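Local coordinates for protein AA10A (Thermobifida fusca, PDB 5UIZ) that probably cleaves polysaccharide chains oxidatively at a copper centre, as a lytic polysaccharide monooxygenase of family AA10, at residues A[139-144]-A[181-186]; A[145-150]-A[203-208]. All coordinates share one frame; numbering follows the deposited sequence. Where two conformers were deposited one is given.

H144 closes contact 1 and G145 opens contact 2, so the two meet beside the copper at one end of the β-sandwich. Contact 1 joins strands of the three-stranded sheet and carries H144, a copper ligand; contact 2 belongs to the other sheet. Their centres lie 10 Å apart, and they touch through H144 CE1 to H208 NE2 at 3.3 Å, where the two rings stack. Deeper in, I185 CG2 meets F149 CE2 at 3.8 Å. At nearest atoms, the side chain of W204 is about 6 Å from the copper and the side chain of A206 about 4 Å from that of H144, so contact 2 backs the ligand that contact 1 presents.

Contact 1 of 2, residues A[139-144]-A[181-186]; sequences YDQASH and PAQNIQ. With CU (copper (II) ion), chain C.
The carbonyl oxygen of Q183 is gripped from strand 133-140 by two neighbouring groups: D140 N donates a nearly straight hydrogen bond to Q183 O (2.7 Å, 167°), and Y139 CA adds a CA-H...O contact to the same oxygen at 3.2 Å. The Q183 side chain returns the grip. With CG beside its own backbone N (chi1 -68°) and the chain extended beyond it, the side chain runs alongside that of Y139, CB nearest the ring, and carries the amide on to Q141, where Q183 NE2 donates in its own amide plane to Q141 O at 2.9 Å. On the way, Q183 CG passes close to S143 OG (3.1 Å), while P181 CB rests against S143 O (3.2 Å). N184 OD1, hydrogen-bonded to H137, reaches the edge of the tyrosine ring at Y139 CD1.

The glutamine thus clasps the type I turn from D140 to S143, which leads directly to the metal ligand. D140 holds the turn and the residue after it: D140 OD2 accepts H144 N on its syn side at 2.6 Å, somewhat out of the carboxylate plane, and OD1 takes a weak bond from A142 N. H144 NE2 binds copper at 2.2 Å; H37 contributes its N-terminal nitrogen, consistent with the histidine brace of this family. Strand 133-140 runs antiparallel between 184-190 and 38-42, and D140 packs against W204 of strand 198-206.

Contact 2 of 2, residues A[145-150]-A[203-208]; sequences GADYFL and IWKASH
Y148 CG stands between its own backbone N and carbonyl carbon (chi1 60°), whereas K205 CG lies anti to its N (chi1 169°), torsions that lay the ring against the lysine stem. K205 CB sits over one ring face, 3.5 Å from the Y148 centroid, in a CH-π contact, while the phenol OH is engaged by H96. Bends at chi2 and chi4 turn the lysine back to D147, where K205 NZ forms a salt bridge with D147 OD2 at 3.0 Å, on the anti side but well out of the carboxylate plane. The other oxygen, D147 OD1, accepts S207 OG from above the carboxylate plane (2.8 Å). Between these strands of the β-sandwich, antiparallel pairing is regular at L150 and I203, which exchange two backbone bonds. Nearer the copper the chain turns a corner at D147, and D147 N still bonds K205 O (2.9 Å). On the face opposite L150 and I203, the F149 ring and the five-membered ring of W204 are near parallel but slid apart, barely overlapping, with F149 CE1 meeting W204 CD1 at 3.5 Å. At the indole edge W204 NE1 gives a weak, long bond to G145 O, and Y213 stacks on the indole.

Contact 1 of 2, residues A[139-144]-A[181-186]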
loop_
_atom_site.group_PDB
_atom_site.type_symbol
_atom_site.label_atom_id
_atom_site.label_comp_id
_atom_site.label_asym_id
_atom_site.label_seq_id
_atom_site.Cartn_x
_atom_site.Cartn_y
_atom_site.Cartn_z
ATOM N N TYR A 139 5.939 -2.739 -9.674
ATOM C CA TYR A 139 5.920 -3.723 -10.713
ATOM C C TYR A 139 4.512 -3.743 -11.248
ATOM O O TYR A 139 3.577 -3.883 -10.489
ATOM C CB TYR A 139 6.284 -5.092 -10.180
ATOM C CG TYR A 139 6.271 -6.205 -11.195
ATOM C CD1 TYR A 139 7.202 -6.249 -12.209
ATOM C CD2 TYR A 139 5.392 -7.285 -11.089
ATOM C CE1 TYR A 139 7.222 -7.273 -13.142
ATOM C CE2 TYR A 139 5.448 -8.355 -11.994
ATOM C CZ TYR A 139 6.370 -8.320 -13.030
ATOM O OH TYR A 139 6.406 -9.354 -13.972
ATOM N N ASP A 140 4.386 -3.662 -12.559
ATOM C CA ASP A 140 3.094 -3.716 -13.219
ATOM C C ASP A 140 3.209 -4.707 -14.359
ATOM O O ASP A 140 3.830 -4.392 -15.369
ATOM C CB ASP A 140 2.777 -2.323 -13.775
ATOM C CG ASP A 140 1.552 -2.331 -14.723
ATOM O OD1 ASP A 140 0.758 -3.296 -14.684
ATOM O OD2 ASP A 140 1.433 -1.388 -15.523
ATOM N N GLN A 141 2.598 -5.881 -14.230
ATOM C CA GLN A 141 2.750 -6.934 -15.262
ATOM C C GLN A 141 2.135 -6.551 -16.608
ATOM O O GLN A 141 2.645 -6.946 -17.643
ATOM C CB GLN A 141 2.189 -8.288 -14.776
ATOM C CG GLN A 141 2.879 -9.550 -15.337
ATOM C CD GLN A 141 2.303 -10.066 -16.643
ATOM O OE1 GLN A 141 1.187 -9.710 -17.040
ATOM N NE2 GLN A 141 3.060 -10.929 -17.311
ATOM N N ALA A 142 1.085 -5.747 -16.595
ATOM C CA ALA A 142 0.442 -5.320 -17.816
ATOM C C ALA A 142 1.087 -4.136 -18.525
ATOM O O ALA A 142 0.646 -3.789 -19.632
ATOM C CB ALA A 142 -1.016 -4.990 -17.510
ATOM N N SER A 143 2.105 -3.499 -17.934
ATOM C CA SER A 143 2.742 -2.330 -18.543
ATOM C C SER A 143 1.712 -1.279 -18.967
ATOM O O SER A 143 1.684 -0.866 -20.088
ATOM C CB SER A 143 3.575 -2.756 -19.779
ATOM O OG SER A 143 4.431 -3.790 -19.403
ATOM N N HIS A 144 0.833 -0.931 -18.059
ATOM C CA HIS A 144 -0.154 0.089 -18.252
ATOM C C HIS A 144 0.398 1.508 -18.410
ATOM O O HIS A 144 -0.320 2.381 -18.941
ATOM C CB HIS A 144 -1.136 0.099 -17.057
ATOM C CG HIS A 144 -1.998 -1.134 -16.956
ATOM N ND1 HIS A 144 -2.695 -1.652 -18.033
ATOM C CD2 HIS A 144 -2.272 -1.954 -15.900
ATOM C CE1 HIS A 144 -3.373 -2.724 -17.642
ATOM N NE2 HIS A 144 -3.139 -2.921 -16.354
ATOM N N PRO A 181 4.637 3.025 -20.466
ATOM C CA PRO A 181 4.444 1.625 -20.204
ATOM C C PRO A 181 5.765 0.909 -19.969
ATOM O O PRO A 181 6.704 1.091 -20.724
ATOM C CB PRO A 181 3.794 1.122 -21.492
ATOM C CG PRO A 181 3.180 2.307 -22.098
ATOM C CD PRO A 181 4.022 3.444 -21.733
ATOM N N ALA A 182 5.832 0.158 -18.887
ATOM C CA ALA A 182 7.020 -0.543 -18.447
ATOM C C ALA A 182 6.575 -1.487 -17.341
ATOM O O ALA A 182 5.616 -1.177 -16.598
ATOM C CB ALA A 182 8.018 0.408 -17.895
ATOM N N GLN A 183 7.239 -2.622 -17.211
ATOM C CA GLN A 183 6.883 -3.531 -16.134
ATOM C C GLN A 183 7.445 -3.112 -14.793
ATOM O O GLN A 183 6.850 -3.414 -13.753
ATOM C CB GLN A 183 7.223 -4.992 -16.488
ATOM C CG GLN A 183 6.320 -5.465 -17.615
ATOM C CD GLN A 183 6.505 -6.932 -17.979
ATOM O OE1 GLN A 183 7.613 -7.365 -18.276
ATOM N NE2 GLN A 183 5.400 -7.688 -18.009
ATOM N N ASN A 184 8.574 -2.423 -14.810
ATOM C CA ASN A 184 9.185 -1.913 -13.622
ATOM C C ASN A 184 9.333 -0.411 -13.692
ATOM O O ASN A 184 9.869 0.131 -14.652
ATOM C CB ASN A 184 10.545 -2.554 -13.416
ATOM C CG ASN A 184 10.440 -4.036 -13.162
ATOM O OD1 ASN A 184 10.262 -4.505 -11.999
ATOM N ND2 ASN A 184 10.435 -4.779 -14.257
ATOM N N ILE A 185 8.855 0.269 -12.662
ATOM C CA ILE A 185 8.943 1.726 -12.549
ATOM C C ILE A 185 9.516 1.987 -11.197
ATOM O O ILE A 185 9.110 1.357 -10.203
ATOM C CB ILE A 185 7.590 2.380 -12.667
ATOM C CG1 ILE A 185 7.048 2.209 -14.108
ATOM C CG2 ILE A 185 7.687 3.865 -12.341
ATOM C CD1 ILE A 185 5.619 2.710 -14.369
ATOM N N GLN A 186 10.505 2.860 -11.148
ATOM C CA GLN A 186 11.041 3.276 -9.864
ATOM C C GLN A 186 11.467 4.712 -9.834
ATOM O O GLN A 186 11.829 5.253 -10.855
ATOM C CB GLN A 186 12.187 2.382 -9.443
ATOM C CG GLN A 186 13.434 2.520 -10.286
ATOM C CD GLN A 186 14.538 1.665 -9.755
ATOM O OE1 GLN A 186 14.268 0.581 -9.274
ATOM N NE2 GLN A 186 15.801 2.135 -9.856
HETATM CU CU CU C . -3.865 -4.310 -14.795
HETATM O O HOH W 1 3.206 0.202 -15.886
#

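Contact 2 of 2, residues A[145-150]-A[203-208]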
loop_
_atom_site.group_PDB
_atom_site.type_symbol
_atom_site.label_atom_id
_atom_site.label_comp_id
_atom_site.label_asym_id
_atom_site.label_seq_id
_atom_site.Cartn_x
_atom_site.Cartn_y
_atom_site.Cartn_z
ATOM N N GLY A 145 1.618 1.756 -17.926
ATOM C CA GLY A 145 2.107 3.109 -17.697
ATOM C C GLY A 145 1.401 3.815 -16.542
ATOM O O GLY A 145 0.492 3.280 -15.902
ATOM N N ALA A 146 1.851 5.020 -16.256
ATOM C CA ALA A 146 1.314 5.798 -15.171
ATOM C C ALA A 146 1.155 7.242 -15.652
ATOM O O ALA A 146 2.054 7.782 -16.353
ATOM C CB ALA A 146 2.259 5.718 -14.006
ATOM N N ASP A 147 0.004 7.827 -15.353
ATOM C CA ASP A 147 -0.250 9.271 -15.555
ATOM C C ASP A 147 0.466 10.046 -14.486
ATOM O O ASP A 147 1.067 11.113 -14.761
ATOM C CB ASP A 147 -1.709 9.605 -15.482
ATOM C CG ASP A 147 -2.478 9.009 -16.593
ATOM O OD1 ASP A 147 -1.898 8.556 -17.611
ATOM O OD2 ASP A 147 -3.707 9.009 -16.473
ATOM N N TYR A 148 0.470 9.470 -13.301
ATOM C CA TYR A 148 1.229 10.018 -12.167
ATOM C C TYR A 148 1.259 9.017 -11.013
ATOM O O TYR A 148 0.502 8.062 -10.990
ATOM C CB TYR A 148 0.582 11.324 -11.668
ATOM C CG TYR A 148 -0.867 11.143 -11.203
ATOM C CD1 TYR A 148 -1.162 10.705 -9.913
ATOM C CD2 TYR A 148 -1.919 11.413 -12.042
ATOM C CE1 TYR A 148 -2.481 10.510 -9.493
ATOM C CE2 TYR A 148 -3.231 11.241 -11.627
ATOM C CZ TYR A 148 -3.502 10.808 -10.342
ATOM O OH TYR A 148 -4.797 10.627 -9.942
ATOM N N PHE A 149 2.120 9.274 -10.061
ATOM C CA PHE A 149 2.115 8.640 -8.767
ATOM C C PHE A 149 2.041 9.748 -7.754
ATOM O O PHE A 149 2.711 10.796 -7.958
ATOM C CB PHE A 149 3.412 7.922 -8.511
ATOM C CG PHE A 149 3.640 6.760 -9.394
ATOM C CD1 PHE A 149 3.202 5.496 -9.011
ATOM C CD2 PHE A 149 4.321 6.907 -10.570
ATOM C CE1 PHE A 149 3.421 4.405 -9.811
ATOM C CE2 PHE A 149 4.561 5.813 -11.380
ATOM C CZ PHE A 149 4.107 4.554 -11.003
ATOM N N LEU A 150 1.234 9.557 -6.716
ATOM C CA LEU A 150 1.293 10.412 -5.489
ATOM C C LEU A 150 1.803 9.585 -4.327
ATOM O O LEU A 150 1.406 8.455 -4.186
ATOM C CB LEU A 150 -0.093 10.958 -5.150
ATOM C CG LEU A 150 -0.690 11.767 -6.288
ATOM C CD1 LEU A 150 -2.132 12.163 -5.999
ATOM C CD2 LEU A 150 0.144 13.001 -6.549
ATOM N N ILE A 203 -0.360 6.237 -4.425
ATOM C CA ILE A 203 -1.418 6.299 -5.394
ATOM C C ILE A 203 -0.828 6.245 -6.805
ATOM O O ILE A 203 -0.082 7.127 -7.265
ATOM C CB ILE A 203 -2.257 7.583 -5.285
ATOM C CG1 ILE A 203 -2.760 7.802 -3.853
ATOM C CG2 ILE A 203 -3.480 7.486 -6.203
ATOM C CD1 ILE A 203 -3.555 9.102 -3.726
ATOM N N TRP A 204 -1.210 5.196 -7.506
ATOM C CA TRP A 204 -0.717 4.963 -8.825
ATOM C C TRP A 204 -1.903 5.027 -9.734
ATOM O O TRP A 204 -2.832 4.260 -9.602
ATOM C CB TRP A 204 0.043 3.615 -8.886
ATOM C CG TRP A 204 0.167 3.063 -10.257
ATOM C CD1 TRP A 204 0.411 3.758 -11.404
ATOM C CD2 TRP A 204 0.046 1.703 -10.627
ATOM N NE1 TRP A 204 0.462 2.901 -12.460
ATOM C CE2 TRP A 204 0.250 1.632 -12.016
ATOM C CE3 TRP A 204 -0.169 0.525 -9.907
ATOM C CZ2 TRP A 204 0.179 0.435 -12.735
ATOM C CZ3 TRP A 204 -0.242 -0.692 -10.608
ATOM C CH2 TRP A 204 -0.083 -0.723 -12.015
ATOM N N LYS A 205 -1.861 5.995 -10.648
ATOM C CA LYS A 205 -2.896 6.215 -11.635
ATOM C C LYS A 205 -2.387 5.627 -12.960
ATOM O O LYS A 205 -1.408 6.135 -13.537
ATOM C CB LYS A 205 -3.138 7.728 -11.812
ATOM C CG LYS A 205 -4.002 8.081 -13.004
ATOM C CD LYS A 205 -5.398 7.488 -12.838
ATOM C CE LYS A 205 -6.391 8.036 -13.864
ATOM N NZ LYS A 205 -6.045 7.641 -15.246
ATOM N N ALA A 206 -3.022 4.546 -13.389
ATOM C CA ALA A 206 -2.684 3.866 -14.628
ATOM C C ALA A 206 -3.084 4.727 -15.783
ATOM O O ALA A 206 -3.980 5.560 -15.634
ATOM C CB ALA A 206 -3.388 2.519 -14.718
ATOM N N SER A 207 -2.401 4.540 -16.917
ATOM C CA SER A 207 -2.606 5.336 -18.118
ATOM C C SER A 207 -3.633 4.771 -19.098
ATOM O O SER A 207 -4.072 5.496 -19.978
ATOM C CB SER A 207 -1.289 5.593 -18.849
ATOM O OG SER A 207 -0.391 6.277 -17.993
ATOM N N HIS A 208 -3.983 3.501 -18.995
ATOM C CA HIS A 208 -4.844 2.876 -20.011
ATOM C C HIS A 208 -6.315 3.233 -19.864
ATOM O O HIS A 208 -7.072 3.118 -20.810
ATOM C CB HIS A 208 -4.677 1.355 -20.023
ATOM C CG HIS A 208 -5.114 0.658 -18.760
ATOM N ND1 HIS A 208 -4.636 1.001 -17.513
ATOM C CD2 HIS A 208 -5.924 -0.415 -18.565
ATOM C CE1 HIS A 208 -5.135 0.188 -16.609
ATOM N NE2 HIS A 208 -5.941 -0.668 -17.212
#